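Local coordinates for protein diol-dehydratase (Roseburia inulinivorans, PDB 5I2A) that dehydrates 1,2-propanediol as a B12-independent glycyl radical enzyme, selecting between substrates and between enantiomers, at residues D5-A10 against L307-A312; Y311-I316 against S364-T369; I475-T480 against R497-Y502; Y502-M507 against Y672-P677. All blocks are in the same frame, centred on the assembly; numbering follows the deposited sequence.

From the N terminus, the loop 5-10 meets the start of helix 309-323 in contact 1, which closes a long, mostly helical loop of about 300 residues. Contact 2 opens on that same helix, closes a loop of about 50 residues and ties it to helix 362-374. The two contacts share Tyr-311 and Ala-312, and Ile-9 packs on both Gln-313 and Met-366. On the opposite side of the chain's centre, contact 3 closes a short loop between 475-480 and helix 489-521. Contact 4 follows in series, closing a mostly helical loop of about 165 residues to helix 661-678. These two share Tyr-502, and their centres lie about 11 Å apart. None nests within another.

Contact 1: residues D5-A10 against L307-A312; sequences DSTPIA and LTREYA
Arg-309, in the first turn of helix 309-323, reaches out to the N-terminal loop, where Asp-5 folds into an Asx turn. The contact lies at the surface of the pyruvate formate lyase-like fold.

Charge comes first. The Asp-5 carboxylate stacks on one face of the Arg-309 guanidinium, with the two planes 12° apart. Asp-5 CG lies anti to the backbone N (chi1 177°), which brings the carboxylate carbon beside Arg-309 NH2. Its OD2 sits over the centre, 3.4 Å from Arg-309 CZ. The salt bridge therefore works through charge alone, since no N-H points at the oxygen. Asp-5 OD1 is turned to its own loop and accepts from both Thr-7 N and Thr-7 OG1. Both donors come from the same face of the carboxylate, so the acid is tied down beside the arginine.

One weak hydrogen bond across the contact is clear. Thr-7 O lies at the guanidinium edge and accepts it from Arg-309 NH2 (3.4 Å). The distance from Asp-5 O to Arg-309 NH2 is 2.7 Å. On the helix, Thr-308 is the N-cap, and its OG1 accepts from Tyr-311 N.

Apolar contact comes from Ile-9, which lies over the opposite guanidinium face. Its CD1 also touches Arg-309 CB at 3.6 Å, and its CG2 rests on Glu-310 CA. Beyond the segments, Ile-9 packs on Met-366 of helix 362-374.

Two waters finish the join. One donates to both Ala-10 O and Glu-310 O. The other accepts from Ala-10 N at 3.1 Å and donates to Glu-310 OE1 at 2.7 Å.

Contact 2: residues Y311-I316 against S364-T369; sequences YAQELI and SFMCIT
The flat carboxamide of Gln-313 meets Met-366 and Thr-369 in a buried helix-helix packing within the pyruvate formate lyase-like fold. Thr-369 CG2 lies over one face, 3.7 Å from Gln-313 CD, and the two side chains cross at about a right angle. At the NE2 edge Met-366 O lies in the amide plane and accepts from Gln-313 NE2 at 3.1 Å. The bond is nearly straight, with an N-H...O angle of 170°. The segments 311-316 and 364-369 of helices 309-323 and 362-374 cross at -54°.

The other end of the amide is turned to Met-366 CB and CG, each 3.4 Å from Gln-313 OE1. A water donates to this oxygen and also hydrogen-bonds with Thr-369 OG1. Outside the two segments, Asp-317 OD1 takes a further bond from Gln-313 NE2, and Arg-396 NH2 is bonded to Thr-369 OG1. The buried amide is thus held at both its oxygen and its nitrogen, which should fix which way round it lies.

The rest of the contact is apolar and buried. Met-366 and Gln-313 slide past each other in opposite directions. The methionine bends at its last torsion (chi3 65°), which carries CE onto helix 309-323. There CE meets the side chains of Ala-312 and Ile-316. Phe-262 of helix 262-279 packs against both of these residues. Ile-316 crosses Met-366 at about a right angle, its CD1 3.9 Å from Met-366 CE.

Contact 3: residues I475-T480 against R497-Y502; sequences IASIQT and RKQMLY
Ile-478 lies across one face of the Tyr-502 ring, the two side chains running past each other in opposite directions. Its CG2 stands over the ring centre, 3.5 Å from the centroid and 13° off the ring normal. This is a CH-pi contact. CD1 of the same residue comes 3.5 Å from Lys-498 O.

Gln-499 is the polar centre. Its chain bends at chi2 (-70°), turning CD toward the loop. Ser-477 OG donates to Gln-499 OE1 at 2.6 Å, within the carbonyl plane. On the other branch, Gln-499 NE2 reaches Ile-478 O at 2.8 Å, from above its carbonyl plane. A second bond from Gln-499 NE2, to Thr-480 OG1 at 3.1 Å, is doubtful because the threonine has two conformers. The Ser-477 and Ile-478 bonds hold the two ends of the buried amide and should fix its rotation.

Asn-503 ND2, one residue past the segment, also bonds to Ser-477 OG. Pro-461, Met-464 and Val-465 of helix 459-467 pack on Gln-499.

The arrangement is a loop fastened to the helix that follows it, by a helix glutamine bonding to loop backbone and a serine hydroxyl within the pyruvate formate lyase-like fold.

Contact 4: residues Y502-M507 against Y672-P677; sequences YNIELM and YFYTRP
Ile-504 is the main bump of this contact, pushing its CD1 into a hollow on helix 661-678. Phe-673 O, Tyr-674 and Pro-677 form the walls. The methyl comes 3.4 Å from Phe-673 O and 3.9 Å from Tyr-674 CA. It is 4.0 Å from Tyr-674 CD1, while Pro-677 CB stands a little farther off at 4.4 Å. The outward reach comes from CG1 lying anti to the carbonyl carbon (chi1 -74°), with CD1 extended beyond it.

The segments 502-507 and 672-677 cross at -44°, their axes 10.5 Å apart at closest approach. Helix 661-678 is kinked in this stretch, where the backbone N of Tyr-674 and Pro-677 make no bond to the preceding turn.

One turn on from Ile-504, Met-507 makes a second bump. Its chain bends at chi3 (59°), and CE meets the outer part of the Tyr-674 ring, 3.7 Å from Tyr-674 OH. The two side chains cross at about a right angle. Phe-456 of strand 454-457 packs on Ile-504, Met-507 and Tyr-674. Nearby, Glu-505 OE2 is hydrogen-bonded to Gly-196 N of the second subunit.

No hydrogen bond joins the two segments. The Tyr-674 hydroxyl bonds instead to Pro-553 O in strand 548-556. Between these segments the helices meet by shape and apolar contact alone, while the polar end of the tyrosine links helix 661-678 to the sheet.

Contact 1: residues D5-A10 against L307-A312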
# COMPACT_ATOMS: atom_id res chain seq x y z
N ASP A 5 -49.96 -9.00 -15.26
CA ASP A 5 -50.96 -10.00 -14.89
C ASP A 5 -50.65 -10.58 -13.52
O ASP A 5 -49.81 -11.47 -13.39
CB ASP A 5 -51.02 -11.11 -15.95
CG ASP A 5 -52.00 -12.23 -15.59
OD1 ASP A 5 -52.79 -12.10 -14.63
OD2 ASP A 5 -51.99 -13.26 -16.30
N SER A 6 -51.36 -10.10 -12.50
CA SER A 6 -51.05 -10.43 -11.11
C SER A 6 -51.55 -11.79 -10.61
O SER A 6 -51.36 -12.11 -9.44
CB SER A 6 -51.61 -9.33 -10.19
OG SER A 6 -53.02 -9.31 -10.19
N THR A 7 -52.17 -12.59 -11.47
CA THR A 7 -52.61 -13.91 -11.03
C THR A 7 -51.38 -14.76 -10.69
O THR A 7 -50.43 -14.80 -11.47
CB THR A 7 -53.49 -14.63 -12.09
OG1 THR A 7 -52.69 -14.98 -13.22
CG2 THR A 7 -54.63 -13.76 -12.55
N PRO A 8 -51.39 -15.40 -9.52
CA PRO A 8 -50.28 -16.27 -9.08
C PRO A 8 -50.07 -17.45 -10.02
O PRO A 8 -51.04 -18.09 -10.43
CB PRO A 8 -50.73 -16.75 -7.70
CG PRO A 8 -51.68 -15.70 -7.22
CD PRO A 8 -52.39 -15.21 -8.46
N ILE A 9 -48.81 -17.73 -10.36
CA ILE A 9 -48.46 -18.82 -11.25
C ILE A 9 -48.23 -20.10 -10.45
O ILE A 9 -47.76 -20.04 -9.31
CB ILE A 9 -47.21 -18.45 -12.07
CG1 ILE A 9 -47.51 -17.23 -12.94
CG2 ILE A 9 -46.76 -19.60 -12.94
CD1 ILE A 9 -46.27 -16.56 -13.50
N ALA A 10 -48.59 -21.25 -11.02
CA ALA A 10 -48.54 -22.51 -10.28
C ALA A 10 -47.12 -22.88 -9.88
O ALA A 10 -46.15 -22.46 -10.50
CB ALA A 10 -49.16 -23.64 -11.10
N LEU A 307 -41.13 -18.89 -24.13
CA LEU A 307 -41.15 -19.02 -22.68
C LEU A 307 -42.57 -18.96 -22.15
O LEU A 307 -43.33 -18.10 -22.56
CB LEU A 307 -40.30 -17.92 -22.03
CG LEU A 307 -40.31 -17.79 -20.50
CD1 LEU A 307 -39.57 -18.95 -19.84
CD2 LEU A 307 -39.70 -16.46 -20.06
N THR A 308 -42.93 -19.84 -21.23
CA THR A 308 -44.22 -19.72 -20.55
C THR A 308 -44.08 -19.06 -19.19
O THR A 308 -43.00 -19.07 -18.59
CB THR A 308 -44.88 -21.09 -20.33
OG1 THR A 308 -44.04 -21.91 -19.52
CG2 THR A 308 -45.14 -21.80 -21.66
N ARG A 309 -45.18 -18.50 -18.70
CA ARG A 309 -45.20 -17.96 -17.35
C ARG A 309 -44.85 -19.05 -16.33
O ARG A 309 -44.16 -18.80 -15.34
CB ARG A 309 -46.57 -17.36 -17.04
CG ARG A 309 -46.80 -16.01 -17.73
CD ARG A 309 -48.21 -15.51 -17.55
NE ARG A 309 -48.33 -14.54 -16.46
CZ ARG A 309 -49.03 -14.76 -15.36
NH1 ARG A 309 -49.66 -15.91 -15.22
NH2 ARG A 309 -49.10 -13.84 -14.41
N GLU A 310 -45.30 -20.27 -16.59
CA GLU A 310 -45.10 -21.35 -15.65
C GLU A 310 -43.61 -21.70 -15.53
O GLU A 310 -43.12 -21.96 -14.43
CB GLU A 310 -45.90 -22.60 -16.05
CG GLU A 310 -47.40 -22.52 -15.78
CD GLU A 310 -48.08 -21.46 -16.63
OE1 GLU A 310 -48.95 -20.74 -16.12
OE2 GLU A 310 -47.73 -21.36 -17.82
N TYR A 311 -42.91 -21.73 -16.65
CA TYR A 311 -41.50 -22.09 -16.63
C TYR A 311 -40.67 -20.96 -16.05
O TYR A 311 -39.69 -21.21 -15.33
CB TYR A 311 -41.00 -22.44 -18.03
CG TYR A 311 -39.60 -23.01 -18.01
CD1 TYR A 311 -39.31 -24.18 -17.32
CD2 TYR A 311 -38.56 -22.38 -18.69
CE1 TYR A 311 -38.04 -24.71 -17.30
CE2 TYR A 311 -37.28 -22.91 -18.68
CZ TYR A 311 -37.03 -24.07 -17.99
OH TYR A 311 -35.76 -24.58 -17.96
N ALA A 312 -41.05 -19.73 -16.36
CA ALA A 312 -40.41 -18.56 -15.78
C ALA A 312 -40.52 -18.58 -14.26
O ALA A 312 -39.54 -18.31 -13.57
CB ALA A 312 -41.02 -17.28 -16.33
O HOH W 1 -43.94 -23.00 -11.93
O HOH W 2 -50.05 -21.01 -13.72

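Contact 2: residues Y311-I316 against S364-T369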
# COMPACT_ATOMS: atom_id res chain seq x y z
N TYR A 311 -42.91 -21.73 -16.65
CA TYR A 311 -41.50 -22.09 -16.63
C TYR A 311 -40.67 -20.96 -16.05
O TYR A 311 -39.69 -21.21 -15.33
CB TYR A 311 -41.00 -22.44 -18.03
CG TYR A 311 -39.60 -23.01 -18.01
CD1 TYR A 311 -39.31 -24.18 -17.32
CD2 TYR A 311 -38.56 -22.38 -18.69
CE1 TYR A 311 -38.04 -24.71 -17.30
CE2 TYR A 311 -37.28 -22.91 -18.68
CZ TYR A 311 -37.03 -24.07 -17.99
OH TYR A 311 -35.76 -24.58 -17.96
N ALA A 312 -41.05 -19.73 -16.36
CA ALA A 312 -40.41 -18.56 -15.78
C ALA A 312 -40.52 -18.58 -14.26
O ALA A 312 -39.54 -18.31 -13.57
CB ALA A 312 -41.02 -17.28 -16.33
N GLN A 313 -41.70 -18.91 -13.74
CA GLN A 313 -41.91 -18.99 -12.30
C GLN A 313 -41.06 -20.10 -11.72
O GLN A 313 -40.48 -19.96 -10.65
CB GLN A 313 -43.39 -19.24 -11.96
CG GLN A 313 -43.68 -19.20 -10.46
CD GLN A 313 -43.53 -17.79 -9.88
OE1 GLN A 313 -44.20 -16.85 -10.32
NE2 GLN A 313 -42.65 -17.64 -8.90
N GLU A 314 -40.98 -21.22 -12.44
CA GLU A 314 -40.19 -22.35 -11.97
C GLU A 314 -38.71 -21.96 -11.87
O GLU A 314 -38.03 -22.33 -10.91
CB GLU A 314 -40.36 -23.56 -12.88
CG GLU A 314 -39.74 -24.83 -12.30
CD GLU A 314 -39.97 -26.06 -13.17
OE1 GLU A 314 -40.22 -25.90 -14.37
OE2 GLU A 314 -39.87 -27.19 -12.65
N LEU A 315 -38.23 -21.23 -12.87
CA LEU A 315 -36.84 -20.77 -12.87
C LEU A 315 -36.56 -19.83 -11.68
O LEU A 315 -35.56 -19.97 -10.99
CB LEU A 315 -36.50 -20.07 -14.18
CG LEU A 315 -36.35 -20.95 -15.43
CD1 LEU A 315 -36.31 -20.09 -16.69
CD2 LEU A 315 -35.12 -21.85 -15.35
N ILE A 316 -37.46 -18.89 -11.45
CA ILE A 316 -37.31 -17.96 -10.35
C ILE A 316 -37.35 -18.71 -9.01
O ILE A 316 -36.53 -18.45 -8.12
CB ILE A 316 -38.40 -16.87 -10.39
CG1 ILE A 316 -38.21 -16.01 -11.65
CG2 ILE A 316 -38.34 -16.01 -9.15
CD1 ILE A 316 -39.34 -15.00 -11.88
N SER A 364 -42.34 -8.42 -10.72
CA SER A 364 -42.60 -7.91 -9.37
C SER A 364 -43.51 -8.88 -8.59
O SER A 364 -43.21 -9.25 -7.45
CB SER A 364 -43.24 -6.51 -9.42
OG SER A 364 -42.55 -5.63 -10.28
N PHE A 365 -44.60 -9.31 -9.22
CA PHE A 365 -45.51 -10.27 -8.59
C PHE A 365 -44.87 -11.66 -8.49
O PHE A 365 -45.04 -12.34 -7.49
CB PHE A 365 -46.84 -10.36 -9.37
CG PHE A 365 -47.64 -9.09 -9.33
CD1 PHE A 365 -48.53 -8.84 -8.30
CD2 PHE A 365 -47.49 -8.13 -10.31
CE1 PHE A 365 -49.25 -7.66 -8.26
CE2 PHE A 365 -48.21 -6.95 -10.27
CZ PHE A 365 -49.08 -6.72 -9.24
N MET A 366 -44.13 -12.06 -9.51
CA MET A 366 -43.58 -13.42 -9.52
C MET A 366 -42.50 -13.61 -8.45
O MET A 366 -42.34 -14.72 -7.94
CB MET A 366 -43.05 -13.75 -10.91
CG MET A 366 -44.20 -13.86 -11.94
SD MET A 366 -43.70 -13.80 -13.66
CE MET A 366 -42.78 -15.31 -13.73
N CYS A 367 -41.80 -12.54 -8.08
CA CYS A 367 -40.83 -12.60 -6.99
C CYS A 367 -41.54 -12.84 -5.65
O CYS A 367 -41.08 -13.62 -4.82
CB CYS A 367 -40.00 -11.31 -6.95
SG CYS A 367 -38.86 -11.13 -8.35
N ILE A 368 -42.67 -12.17 -5.45
CA ILE A 368 -43.46 -12.40 -4.26
C ILE A 368 -43.98 -13.86 -4.22
O ILE A 368 -43.95 -14.52 -3.18
CB ILE A 368 -44.64 -11.42 -4.18
CG1 ILE A 368 -44.12 -9.99 -4.04
CG2 ILE A 368 -45.55 -11.76 -3.03
CD1 ILE A 368 -45.21 -8.93 -4.07
N THR A 369 -44.42 -14.36 -5.36
CA THR A 369 -44.92 -15.73 -5.46
C THR A 369 -43.81 -16.72 -5.14
O THR A 369 -44.02 -17.72 -4.46
CB THR A 369 -45.51 -16.02 -6.86
OG1 THR A 369 -46.69 -15.23 -7.07
CG2 THR A 369 -45.88 -17.49 -7.00
O HOH W 3 -46.79 -15.82 -9.79

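Contact 3: residues I475-T480 against R497-Y502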
# COMPACT_ATOMS: atom_id res chain seq x y z
N ILE A 475 -10.73 1.95 34.75
CA ILE A 475 -11.09 3.01 33.81
C ILE A 475 -11.44 2.38 32.46
O ILE A 475 -10.66 1.61 31.91
CB ILE A 475 -9.96 4.03 33.65
CG1 ILE A 475 -9.78 4.81 34.96
CG2 ILE A 475 -10.27 5.01 32.51
CD1 ILE A 475 -8.93 6.05 34.83
N ALA A 476 -12.63 2.70 31.95
CA ALA A 476 -13.10 2.09 30.70
C ALA A 476 -13.51 3.14 29.67
O ALA A 476 -13.81 2.80 28.53
CB ALA A 476 -14.25 1.16 30.97
N SER A 477 -13.56 4.40 30.10
CA SER A 477 -14.00 5.51 29.27
C SER A 477 -13.56 6.82 29.92
O SER A 477 -12.86 6.79 30.93
CB SER A 477 -15.52 5.48 29.06
OG SER A 477 -15.92 6.42 28.08
N ILE A 478 -13.95 7.95 29.35
CA ILE A 478 -13.63 9.24 29.95
C ILE A 478 -14.39 9.44 31.26
O ILE A 478 -15.44 8.84 31.48
CB ILE A 478 -13.96 10.42 29.01
CG1 ILE A 478 -15.39 10.32 28.51
CG2 ILE A 478 -13.00 10.45 27.85
CD1 ILE A 478 -15.85 11.52 27.70
N GLN A 479 -13.84 10.28 32.14
CA GLN A 479 -14.47 10.65 33.40
C GLN A 479 -15.31 11.91 33.22
O GLN A 479 -14.77 13.00 33.11
CB GLN A 479 -13.43 10.88 34.51
CG GLN A 479 -12.91 9.61 35.17
CD GLN A 479 -12.35 8.63 34.15
OE1 GLN A 479 -11.30 8.88 33.56
NE2 GLN A 479 -13.08 7.54 33.92
N THR A 480 -16.62 11.77 33.18
CA THR A 480 -17.52 12.89 32.99
C THR A 480 -18.02 13.47 34.32
O THR A 480 -18.82 14.39 34.33
CB THR A 480 -18.74 12.48 32.14
OG1 THR A 480 -19.16 11.17 32.50
CG2 THR A 480 -18.39 12.51 30.66
N ARG A 497 -23.92 12.85 26.43
CA ARG A 497 -23.51 13.27 25.09
C ARG A 497 -22.00 13.06 24.91
O ARG A 497 -21.55 12.56 23.87
CB ARG A 497 -23.87 14.74 24.82
CG ARG A 497 -23.69 15.17 23.36
CD ARG A 497 -23.81 16.69 23.18
NE ARG A 497 -22.76 17.40 23.88
CZ ARG A 497 -21.53 17.59 23.41
NH1 ARG A 497 -21.20 17.11 22.22
NH2 ARG A 497 -20.64 18.26 24.12
N LYS A 498 -21.23 13.40 25.94
CA LYS A 498 -19.77 13.28 25.86
C LYS A 498 -19.30 11.83 25.90
O LYS A 498 -18.36 11.48 25.19
CB LYS A 498 -19.09 14.08 26.98
CG LYS A 498 -19.20 15.61 26.89
CD LYS A 498 -18.72 16.23 28.20
CE LYS A 498 -18.87 17.73 28.25
NZ LYS A 498 -18.67 18.26 29.63
N GLN A 499 -19.92 11.01 26.74
CA GLN A 499 -19.60 9.58 26.74
C GLN A 499 -19.86 8.99 25.36
O GLN A 499 -19.12 8.14 24.89
CB GLN A 499 -20.42 8.83 27.79
CG GLN A 499 -20.01 9.10 29.23
CD GLN A 499 -18.67 8.50 29.56
OE1 GLN A 499 -18.13 7.69 28.80
NE2 GLN A 499 -18.14 8.87 30.70
N MET A 500 -20.94 9.44 24.72
CA MET A 500 -21.30 8.95 23.40
C MET A 500 -20.24 9.38 22.39
O MET A 500 -19.74 8.55 21.65
CB MET A 500 -22.68 9.47 23.00
CG MET A 500 -23.81 8.77 23.76
SD MET A 500 -24.14 7.12 23.12
CE MET A 500 -25.04 7.52 21.63
N LEU A 501 -19.91 10.67 22.38
CA LEU A 501 -18.98 11.22 21.40
C LEU A 501 -17.61 10.56 21.49
O LEU A 501 -17.04 10.18 20.47
CB LEU A 501 -18.85 12.74 21.57
CG LEU A 501 -18.03 13.47 20.51
CD1 LEU A 501 -18.55 13.21 19.11
CD2 LEU A 501 -17.99 14.97 20.80
N TYR A 502 -17.10 10.40 22.70
CA TYR A 502 -15.81 9.76 22.90
C TYR A 502 -15.77 8.35 22.30
O TYR A 502 -14.85 8.00 21.56
CB TYR A 502 -15.47 9.68 24.39
CG TYR A 502 -14.13 9.04 24.67
CD1 TYR A 502 -12.95 9.73 24.44
CD2 TYR A 502 -14.04 7.75 25.17
CE1 TYR A 502 -11.72 9.15 24.71
CE2 TYR A 502 -12.82 7.16 25.44
CZ TYR A 502 -11.66 7.87 25.21
OH TYR A 502 -10.44 7.30 25.48

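Contact 4: residues Y502-M507 against Y672-P677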
# COMPACT_ATOMS: atom_id res chain seq x y z
N TYR A 502 -17.10 10.40 22.70
CA TYR A 502 -15.81 9.76 22.90
C TYR A 502 -15.77 8.35 22.30
O TYR A 502 -14.85 8.00 21.56
CB TYR A 502 -15.47 9.68 24.39
CG TYR A 502 -14.13 9.04 24.67
CD1 TYR A 502 -12.95 9.73 24.44
CD2 TYR A 502 -14.04 7.75 25.17
CE1 TYR A 502 -11.72 9.15 24.71
CE2 TYR A 502 -12.82 7.16 25.44
CZ TYR A 502 -11.66 7.87 25.21
OH TYR A 502 -10.44 7.30 25.48
N ASN A 503 -16.79 7.56 22.61
CA ASN A 503 -16.80 6.17 22.16
C ASN A 503 -17.17 6.01 20.69
O ASN A 503 -16.72 5.07 20.04
CB ASN A 503 -17.71 5.36 23.07
CG ASN A 503 -17.03 5.03 24.37
OD1 ASN A 503 -16.14 4.19 24.41
ND2 ASN A 503 -17.41 5.74 25.44
N ILE A 504 -17.96 6.93 20.17
CA ILE A 504 -18.23 6.93 18.73
C ILE A 504 -16.94 7.13 17.94
O ILE A 504 -16.70 6.45 16.94
CB ILE A 504 -19.25 8.02 18.35
CG1 ILE A 504 -20.65 7.61 18.80
CG2 ILE A 504 -19.24 8.27 16.84
CD1 ILE A 504 -21.64 8.77 18.79
N GLU A 505 -16.10 8.05 18.39
CA GLU A 505 -14.87 8.33 17.66
C GLU A 505 -13.91 7.13 17.69
O GLU A 505 -13.20 6.87 16.71
CB GLU A 505 -14.18 9.58 18.22
CG GLU A 505 -12.91 9.93 17.44
CD GLU A 505 -12.41 11.35 17.69
OE1 GLU A 505 -12.90 12.01 18.63
OE2 GLU A 505 -11.53 11.80 16.93
N LEU A 506 -13.89 6.40 18.80
CA LEU A 506 -13.13 5.16 18.87
C LEU A 506 -13.65 4.09 17.90
O LEU A 506 -12.87 3.32 17.34
CB LEU A 506 -13.13 4.62 20.30
CG LEU A 506 -12.43 5.51 21.33
CD1 LEU A 506 -12.40 4.86 22.70
CD2 LEU A 506 -11.02 5.83 20.85
N MET A 507 -14.97 4.04 17.72
CA MET A 507 -15.56 3.12 16.76
C MET A 507 -15.10 3.50 15.34
O MET A 507 -14.80 2.62 14.54
CB MET A 507 -17.09 3.14 16.84
CG MET A 507 -17.76 2.21 15.84
SD MET A 507 -19.55 2.12 16.00
CE MET A 507 -20.08 3.82 15.78
N TYR A 672 -29.99 11.75 18.15
CA TYR A 672 -29.07 12.73 17.59
C TYR A 672 -27.67 12.66 18.19
O TYR A 672 -26.70 12.97 17.52
CB TYR A 672 -29.62 14.14 17.76
CG TYR A 672 -30.53 14.62 16.65
CD1 TYR A 672 -30.23 14.36 15.31
CD2 TYR A 672 -31.68 15.34 16.94
CE1 TYR A 672 -31.06 14.83 14.30
CE2 TYR A 672 -32.52 15.79 15.93
CZ TYR A 672 -32.22 15.54 14.63
OH TYR A 672 -33.06 16.00 13.65
N PHE A 673 -27.56 12.26 19.46
CA PHE A 673 -26.24 12.10 20.09
C PHE A 673 -25.41 11.01 19.39
O PHE A 673 -24.18 10.93 19.56
CB PHE A 673 -26.38 11.75 21.59
CG PHE A 673 -26.78 12.91 22.45
CD1 PHE A 673 -26.93 14.18 21.91
CD2 PHE A 673 -27.00 12.74 23.81
CE1 PHE A 673 -27.30 15.26 22.71
CE2 PHE A 673 -27.36 13.81 24.61
CZ PHE A 673 -27.51 15.08 24.06
N TYR A 674 -26.09 10.17 18.61
CA TYR A 674 -25.42 9.14 17.83
C TYR A 674 -25.33 9.53 16.36
O TYR A 674 -24.26 9.44 15.76
CB TYR A 674 -26.14 7.79 17.97
CG TYR A 674 -25.48 6.66 17.22
CD1 TYR A 674 -24.33 6.06 17.69
CD2 TYR A 674 -26.02 6.18 16.03
CE1 TYR A 674 -23.72 5.02 17.00
CE2 TYR A 674 -25.43 5.12 15.34
CZ TYR A 674 -24.28 4.55 15.83
OH TYR A 674 -23.68 3.53 15.14
N THR A 675 -26.44 9.99 15.78
CA THR A 675 -26.50 10.21 14.34
C THR A 675 -25.82 11.49 13.87
O THR A 675 -25.30 11.54 12.77
CB THR A 675 -27.96 10.22 13.83
OG1 THR A 675 -28.69 11.25 14.50
CG2 THR A 675 -28.63 8.86 14.09
N ARG A 676 -25.81 12.54 14.68
CA ARG A 676 -25.21 13.79 14.24
C ARG A 676 -23.68 13.76 14.26
O ARG A 676 -23.07 14.18 13.28
CB ARG A 676 -25.72 14.97 15.06
CG ARG A 676 -26.45 15.97 14.20
CD ARG A 676 -27.06 17.07 15.01
NE ARG A 676 -28.33 17.47 14.42
CZ ARG A 676 -29.37 17.87 15.14
NH1 ARG A 676 -29.28 17.94 16.46
NH2 ARG A 676 -30.50 18.22 14.52
N PRO A 677 -23.07 13.26 15.34
CA PRO A 677 -21.61 13.18 15.27
C PRO A 677 -21.13 12.29 14.12
O PRO A 677 -20.16 12.64 13.44
CB PRO A 677 -21.23 12.58 16.63
CG PRO A 677 -22.33 12.99 17.54
CD PRO A 677 -23.57 12.90 16.68